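Local coordinates for protein soluble epoxide hydrolase (PDB 4INZ) that adopts the alpha/beta hydrolase fold and belongs to the large superfamily of enzymes built on it, at residues K20-V25 / N29-S34. The protein carries 1 engineered substitution. Sequence-based numbering, arbitrary orientation.
Sequences KQYINV and NLHYIS
His31 lies between Lys20 and Tyr22 on one face of the antiparallel hairpin formed by strands 20-25 and 28-36. Followed outward, His31 CB sits over the Tyr22 ring face, 4.1 Å from the ring centroid, which meets the criterion for a CH-pi contact. CG is anti to the backbone N (chi1 177°) and places the imidazole beside Lys20 CB. His31 CD2 is 3.8 Å from Tyr22 CE2, and with planes at 65° the pair is edge-to-face, the His31 edge meeting the Tyr22 face. At the far side of the ring His31 NE2 reaches Lys20 CB at 3.3 Å, while His31 ND1 is hydrogen-bonded to Asp71 OD2. On the sheet face that carries Gln21, Ile23, Leu30 and Tyr32, the Gln21 amide lies nearly parallel to the Tyr32 ring (6° between planes), Gln21 NE2 standing 3.3 Å from Tyr32 CE2 and Gln21 OE1 hydrogen-bonded to Ser19 OG. The Gln21-Tyr32 and Ile23-Leu30 pairs each exchange two backbone bonds. Near the turn Asn24 ND2 donates to Asn29 OD1 at 2.8 Å, from above the acceptor's carbonyl plane. This hairpin forms one edge of the central sheet, and the Asp71 carboxylate, holding ND1, would tend to polarise the imidazole and fix its rotation against Tyr22.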
loop_
_atom_site.group_PDB
_atom_site.type_symbol
_atom_site.label_atom_id
_atom_site.label_comp_id
_atom_site.label_asym_id
_atom_site.label_seq_id
_atom_site.Cartn_x
_atom_site.Cartn_y
_atom_site.Cartn_z
ATOM N N LYS A 20 7.814 -4.979 18.441
ATOM C CA LYS A 20 6.494 -5.162 17.846
ATOM C C LYS A 20 5.427 -4.984 18.908
ATOM O O LYS A 20 5.398 -5.724 19.898
ATOM C CB LYS A 20 6.366 -6.546 17.211
ATOM C CG LYS A 20 7.499 -6.879 16.265
ATOM C CD LYS A 20 7.229 -8.147 15.485
ATOM C CE LYS A 20 8.507 -8.624 14.832
ATOM N NZ LYS A 20 9.278 -7.458 14.311
ATOM N N GLN A 21 4.556 -3.999 18.704
ATOM C CA GLN A 21 3.509 -3.704 19.672
ATOM C C GLN A 21 2.244 -3.156 19.021
ATOM O O GLN A 21 2.084 -3.197 17.798
ATOM C CB GLN A 21 4.008 -2.740 20.754
ATOM C CG GLN A 21 4.306 -1.336 20.264
ATOM C CD GLN A 21 5.755 -1.150 19.852
ATOM O OE1 GLN A 21 6.576 -0.669 20.635
ATOM N NE2 GLN A 21 6.077 -1.525 18.617
ATOM N N TYR A 22 1.354 -2.634 19.863
ATOM C CA TYR A 22 0.014 -2.247 19.439
ATOM C C TYR A 22 -0.334 -0.799 19.738
ATOM O O TYR A 22 0.171 -0.198 20.694
ATOM C CB TYR A 22 -1.026 -3.143 20.112
ATOM C CG TYR A 22 -1.079 -4.534 19.547
ATOM C CD1 TYR A 22 -2.019 -4.871 18.585
ATOM C CD2 TYR A 22 -0.185 -5.511 19.964
ATOM C CE1 TYR A 22 -2.077 -6.138 18.060
ATOM C CE2 TYR A 22 -0.232 -6.786 19.437
ATOM C CZ TYR A 22 -1.183 -7.090 18.487
ATOM O OH TYR A 22 -1.247 -8.353 17.956
ATOM N N ILE A 23 -1.221 -0.253 18.914
ATOM C CA ILE A 23 -1.789 1.062 19.155
ATOM C C ILE A 23 -3.299 1.003 18.931
ATOM O O ILE A 23 -3.775 0.463 17.937
ATOM C CB ILE A 23 -1.123 2.150 18.277
ATOM C CG1 ILE A 23 -1.493 3.551 18.777
ATOM C CG2 ILE A 23 -1.466 1.956 16.794
ATOM C CD1 ILE A 23 -0.690 4.660 18.131
ATOM N N ASN A 24 -4.056 1.520 19.889
ATOM C CA ASN A 24 -5.504 1.506 19.778
ATOM C C ASN A 24 -5.986 2.749 19.052
ATOM O O ASN A 24 -5.793 3.873 19.523
ATOM C CB ASN A 24 -6.153 1.409 21.165
ATOM C CG ASN A 24 -7.669 1.318 21.097
ATOM O OD1 ASN A 24 -8.371 2.307 21.303
ATOM N ND2 ASN A 24 -8.179 0.124 20.808
ATOM N N VAL A 25 -6.604 2.546 17.896
ATOM C CA VAL A 25 -7.113 3.651 17.104
ATOM C C VAL A 25 -8.450 3.284 16.488
ATOM O O VAL A 25 -8.662 2.146 16.065
ATOM C CB VAL A 25 -6.144 4.039 15.956
ATOM C CG1 VAL A 25 -4.773 4.412 16.502
ATOM C CG2 VAL A 25 -6.034 2.913 14.942
ATOM N N ASN A 29 -7.477 -2.456 17.528
ATOM C CA ASN A 29 -6.077 -2.543 17.917
ATOM C C ASN A 29 -5.249 -2.891 16.694
ATOM O O ASN A 29 -5.423 -3.968 16.114
ATOM C CB ASN A 29 -5.865 -3.627 18.980
ATOM C CG ASN A 29 -6.468 -3.265 20.322
ATOM O OD1 ASN A 29 -6.468 -2.102 20.729
ATOM N ND2 ASN A 29 -6.983 -4.269 21.024
ATOM N N LEU A 30 -4.361 -1.985 16.293
ATOM C CA LEU A 30 -3.483 -2.242 15.158
ATOM C C LEU A 30 -2.074 -2.574 15.623
ATOM O O LEU A 30 -1.525 -1.905 16.500
ATOM C CB LEU A 30 -3.433 -1.035 14.226
ATOM C CG LEU A 30 -4.750 -0.579 13.610
ATOM C CD1 LEU A 30 -4.482 0.545 12.637
ATOM C CD2 LEU A 30 -5.450 -1.736 12.917
ATOM N N HIS A 31 -1.499 -3.610 15.027
ATOM C CA HIS A 31 -0.131 -4.018 15.307
ATOM C C HIS A 31 0.854 -3.282 14.396
ATOM O O HIS A 31 0.538 -2.984 13.246
ATOM C CB HIS A 31 -0.002 -5.526 15.098
ATOM C CG HIS A 31 1.388 -6.050 15.282
ATOM N ND1 HIS A 31 2.241 -6.285 14.224
ATOM C CD2 HIS A 31 2.067 -6.410 16.399
ATOM C CE1 HIS A 31 3.388 -6.757 14.682
ATOM N NE2 HIS A 31 3.309 -6.845 15.998
ATOM N N TYR A 32 2.047 -2.974 14.897
ATOM C CA TYR A 32 3.046 -2.305 14.053
ATOM C C TYR A 32 4.467 -2.656 14.463
ATOM O O TYR A 32 4.709 -3.065 15.600
ATOM C CB TYR A 32 2.869 -0.779 14.068
ATOM C CG TYR A 32 3.087 -0.120 15.422
ATOM C CD1 TYR A 32 2.025 0.093 16.287
ATOM C CD2 TYR A 32 4.347 0.306 15.822
ATOM C CE1 TYR A 32 2.206 0.699 17.511
ATOM C CE2 TYR A 32 4.540 0.922 17.058
ATOM C CZ TYR A 32 3.464 1.113 17.897
ATOM O OH TYR A 32 3.631 1.715 19.132
ATOM N N ILE A 33 5.395 -2.508 13.520
ATOM C CA ILE A 33 6.824 -2.633 13.782
ATOM C C ILE A 33 7.386 -1.242 13.966
ATOM O O ILE A 33 7.052 -0.336 13.202
ATOM C CB ILE A 33 7.576 -3.216 12.570
ATOM C CG1 ILE A 33 7.051 -4.589 12.190
ATOM C CG2 ILE A 33 9.074 -3.285 12.854
ATOM C CD1 ILE A 33 7.757 -5.140 10.963
ATOM N N SER A 34 8.262 -1.080 14.955
ATOM C CA SER A 34 8.843 0.218 15.262
ATOM C C SER A 34 10.351 0.101 15.455
ATOM O O SER A 34 10.831 -0.840 16.095
ATOM C CB SER A 34 8.193 0.790 16.525
ATOM O OG SER A 34 8.864 1.954 16.976
#